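Local coordinates for ketosynthase (Streptomyces sp. MSC090213JE08, PDB 6KXD), which probably catalyses condensation of an acyl-ACP with malonyl-ACP, releasing carbon dioxide and forming a 3-oxoacyl-ACP, as the ketosynthase of ishigamide polyketide assembly, at residues A383-N391 and N399-Y407. Sequence-based numbering, arbitrary orientation.
Sequences ADVRIVQNN and NAVLILGTY
Arg386 meets Thr406 through its carbonyl, which takes two donors from that one residue: the backbone N of Thr406 lies 2.7 Å from Arg386 O, in the carbonyl plane, while Thr406 OG1 approaches the same oxygen from the flank at 3.2 Å. With OG1 beside its own backbone N (chi1 -53°), the threonine can use both donors at once. Ile387 faces Gly405, which has no side chain, and Ile387 CG2 instead reaches Ile403 CG2 at 3.7 Å. Val388 and Leu404 form a hydrogen-bonded pair, with Val388 N 2.9 Å from Leu404 O and the reciprocal bond closing the ring. On the other face, Gln389 runs out extended, CG anti to the backbone N (chi1 169°), across Val401 and Ile403: its CG lies 3.4 Å from Val401 CG1 and its CB 3.5 Å from Ile403 CD1. Gln389 NE2 then gives a nearly straight bond to an in-plane lone pair of Asn391 OD1 (2.6 Å), while OE1 pairs with Tyr320. Shortening Gln389 to an alanine would remove the amide and is likely to leave Asn391 OD1 and the Tyr320 hydroxyl without this partner, with a gap beside Val401 CG1. Asn390 pairs with Leu402 through two backbone bonds, and its buried amide turns to the opposite face, where Ser299, Asn174 and the carbonyl of Ser342 satisfy it. Asn391 rests its OD1 3.6 Å from Val401 CG1. The arrangement is an antiparallel beta hairpin, strands 387-394 and 398-405, sandwiched between helix 274-288 and helix 341-355, the latter packed on by Val388 and Leu404, as in the layered alpha-beta core of the thiolase fold.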
loop_
_atom_site.group_PDB
_atom_site.type_symbol
_atom_site.label_atom_id
_atom_site.label_comp_id
_atom_site.label_asym_id
_atom_site.label_seq_id
_atom_site.Cartn_x
_atom_site.Cartn_y
_atom_site.Cartn_z
ATOM N N ALA A 383 30.434 -1.804 16.505
ATOM C CA ALA A 383 29.710 -1.815 17.761
ATOM C C ALA A 383 29.107 -3.198 17.973
ATOM O O ALA A 383 28.973 -3.957 17.024
ATOM C CB ALA A 383 28.635 -0.752 17.771
ATOM N N ASP A 384 28.716 -3.458 19.218
ATOM C CA ASP A 384 28.002 -4.644 19.585
ATOM C C ASP A 384 26.512 -4.341 19.388
ATOM O O ASP A 384 25.757 -4.153 20.346
ATOM C CB ASP A 384 28.341 -5.073 21.012
ATOM C CG ASP A 384 27.474 -6.222 21.494
ATOM O OD1 ASP A 384 27.352 -7.211 20.745
ATOM O OD2 ASP A 384 26.895 -6.093 22.590
ATOM N N VAL A 385 26.115 -4.253 18.122
ATOM C CA VAL A 385 24.739 -3.900 17.764
ATOM C C VAL A 385 23.876 -5.156 17.888
ATOM O O VAL A 385 23.994 -6.101 17.121
ATOM C CB VAL A 385 24.688 -3.268 16.366
ATOM C CG1 VAL A 385 25.629 -2.085 16.248
ATOM C CG2 VAL A 385 25.004 -4.268 15.289
ATOM N N ARG A 386 23.010 -5.162 18.901
ATOM C CA ARG A 386 22.130 -6.284 19.167
ATOM C C ARG A 386 20.680 -5.941 18.754
ATOM O O ARG A 386 19.968 -6.829 18.338
ATOM C CB ARG A 386 22.214 -6.699 20.643
ATOM C CG ARG A 386 23.580 -7.209 21.100
ATOM C CD ARG A 386 23.782 -7.015 22.600
ATOM N NE ARG A 386 23.834 -5.597 22.988
ATOM C CZ ARG A 386 23.621 -5.121 24.218
ATOM N NH1 ARG A 386 23.461 -5.954 25.233
ATOM N NH2 ARG A 386 23.556 -3.815 24.430
ATOM N N ILE A 387 20.260 -4.678 18.919
ATOM C CA ILE A 387 18.868 -4.263 18.708
ATOM C C ILE A 387 18.887 -2.906 18.005
ATOM O O ILE A 387 19.606 -1.986 18.422
ATOM C CB ILE A 387 18.085 -4.244 20.041
ATOM C CG1 ILE A 387 18.158 -5.605 20.748
ATOM C CG2 ILE A 387 16.640 -3.793 19.823
ATOM C CD1 ILE A 387 17.352 -5.697 22.027
ATOM N N VAL A 388 18.116 -2.796 16.913
ATOM C CA VAL A 388 18.133 -1.613 16.095
ATOM C C VAL A 388 16.687 -1.192 15.790
ATOM O O VAL A 388 15.824 -2.015 15.606
ATOM C CB VAL A 388 18.935 -1.827 14.803
ATOM C CG1 VAL A 388 18.987 -0.563 13.968
ATOM C CG2 VAL A 388 20.337 -2.343 15.078
ATOM N N GLN A 389 16.461 0.117 15.842
ATOM C CA GLN A 389 15.200 0.743 15.461
ATOM C C GLN A 389 15.363 1.357 14.065
ATOM O O GLN A 389 16.309 2.057 13.762
ATOM C CB GLN A 389 14.787 1.746 16.532
ATOM C CG GLN A 389 13.636 2.646 16.127
ATOM C CD GLN A 389 13.355 3.638 17.230
ATOM O OE1 GLN A 389 13.421 3.309 18.409
ATOM N NE2 GLN A 389 13.042 4.860 16.858
ATOM N N ASN A 390 14.416 1.038 13.188
ATOM C CA ASN A 390 14.378 1.634 11.892
ATOM C C ASN A 390 13.104 2.458 11.764
ATOM O O ASN A 390 12.016 1.894 11.745
ATOM C CB ASN A 390 14.387 0.547 10.819
ATOM C CG ASN A 390 14.452 1.068 9.403
ATOM O OD1 ASN A 390 15.320 1.894 9.079
ATOM N ND2 ASN A 390 13.574 0.548 8.546
ATOM N N ASN A 391 13.281 3.771 11.615
ATOM C CA ASN A 391 12.249 4.716 11.557
ATOM C C ASN A 391 11.845 4.972 10.113
ATOM O O ASN A 391 12.641 4.929 9.171
ATOM C CB ASN A 391 12.630 6.085 12.111
ATOM C CG ASN A 391 12.777 6.122 13.615
ATOM O OD1 ASN A 391 12.603 5.124 14.307
ATOM N ND2 ASN A 391 13.094 7.298 14.126
ATOM N N ASN A 399 3.441 6.868 10.010
ATOM C CA ASN A 399 4.688 6.498 10.608
ATOM C C ASN A 399 4.705 5.000 10.864
ATOM O O ASN A 399 3.708 4.416 11.328
ATOM C CB ASN A 399 4.936 7.215 11.935
ATOM C CG ASN A 399 4.777 8.706 11.832
ATOM O OD1 ASN A 399 5.574 9.390 11.182
ATOM N ND2 ASN A 399 3.728 9.225 12.471
ATOM N N ALA A 400 5.859 4.391 10.598
ATOM C CA ALA A 400 6.122 3.023 10.891
ATOM C C ALA A 400 7.566 2.895 11.398
ATOM O O ALA A 400 8.493 3.333 10.752
ATOM C CB ALA A 400 5.937 2.161 9.671
ATOM N N VAL A 401 7.698 2.217 12.523
ATOM C CA VAL A 401 8.969 1.999 13.190
ATOM C C VAL A 401 9.126 0.502 13.400
ATOM O O VAL A 401 8.201 -0.167 13.883
ATOM C CB VAL A 401 9.004 2.777 14.517
ATOM C CG1 VAL A 401 10.319 2.521 15.228
ATOM C CG2 VAL A 401 8.752 4.251 14.275
ATOM N N LEU A 402 10.270 -0.030 12.961
ATOM C CA LEU A 402 10.571 -1.420 13.003
ATOM C C LEU A 402 11.764 -1.651 13.934
ATOM O O LEU A 402 12.714 -0.874 13.882
ATOM C CB LEU A 402 10.906 -1.851 11.580
ATOM C CG LEU A 402 11.452 -3.259 11.385
ATOM C CD1 LEU A 402 10.349 -4.282 11.567
ATOM C CD2 LEU A 402 12.100 -3.388 10.010
ATOM N N ILE A 403 11.650 -2.697 14.747
ATOM C CA ILE A 403 12.686 -3.106 15.694
ATOM C C ILE A 403 13.131 -4.508 15.308
ATOM O O ILE A 403 12.320 -5.458 15.317
ATOM C CB ILE A 403 12.221 -3.074 17.158
ATOM C CG1 ILE A 403 11.498 -1.788 17.576
ATOM C CG2 ILE A 403 13.401 -3.372 18.070
ATOM C CD1 ILE A 403 12.297 -0.520 17.497
ATOM N N LEU A 404 14.430 -4.602 14.985
ATOM C CA LEU A 404 15.140 -5.823 14.725
ATOM C C LEU A 404 16.123 -6.100 15.872
ATOM O O LEU A 404 16.550 -5.176 16.559
ATOM C CB LEU A 404 15.887 -5.655 13.402
ATOM C CG LEU A 404 15.018 -5.378 12.173
ATOM C CD1 LEU A 404 15.873 -5.213 10.940
ATOM C CD2 LEU A 404 14.014 -6.491 11.967
ATOM N N GLY A 405 16.456 -7.381 16.042
ATOM C CA GLY A 405 17.330 -7.886 17.083
ATOM C C GLY A 405 18.228 -8.996 16.574
ATOM O O GLY A 405 17.949 -9.605 15.531
ATOM N N THR A 406 19.327 -9.260 17.301
ATOM C CA THR A 406 20.201 -10.383 16.947
ATOM C C THR A 406 19.422 -11.661 17.237
ATOM O O THR A 406 18.707 -11.708 18.226
ATOM C CB THR A 406 21.540 -10.363 17.704
ATOM O OG1 THR A 406 22.155 -9.087 17.526
ATOM C CG2 THR A 406 22.495 -11.438 17.225
ATOM N N TYR A 407 19.576 -12.688 16.402
ATOM C CA TYR A 407 18.861 -13.903 16.663
ATOM C C TYR A 407 19.429 -14.549 17.931
ATOM O O TYR A 407 20.617 -14.831 17.959
ATOM C CB TYR A 407 18.928 -14.867 15.479
ATOM C CG TYR A 407 18.465 -16.249 15.860
ATOM C CD1 TYR A 407 17.350 -16.417 16.667
ATOM C CD2 TYR A 407 19.164 -17.381 15.466
ATOM C CE1 TYR A 407 16.929 -17.675 17.062
ATOM C CE2 TYR A 407 18.745 -18.646 15.848
ATOM C CZ TYR A 407 17.624 -18.793 16.649
ATOM O OH TYR A 407 17.182 -20.021 17.045
#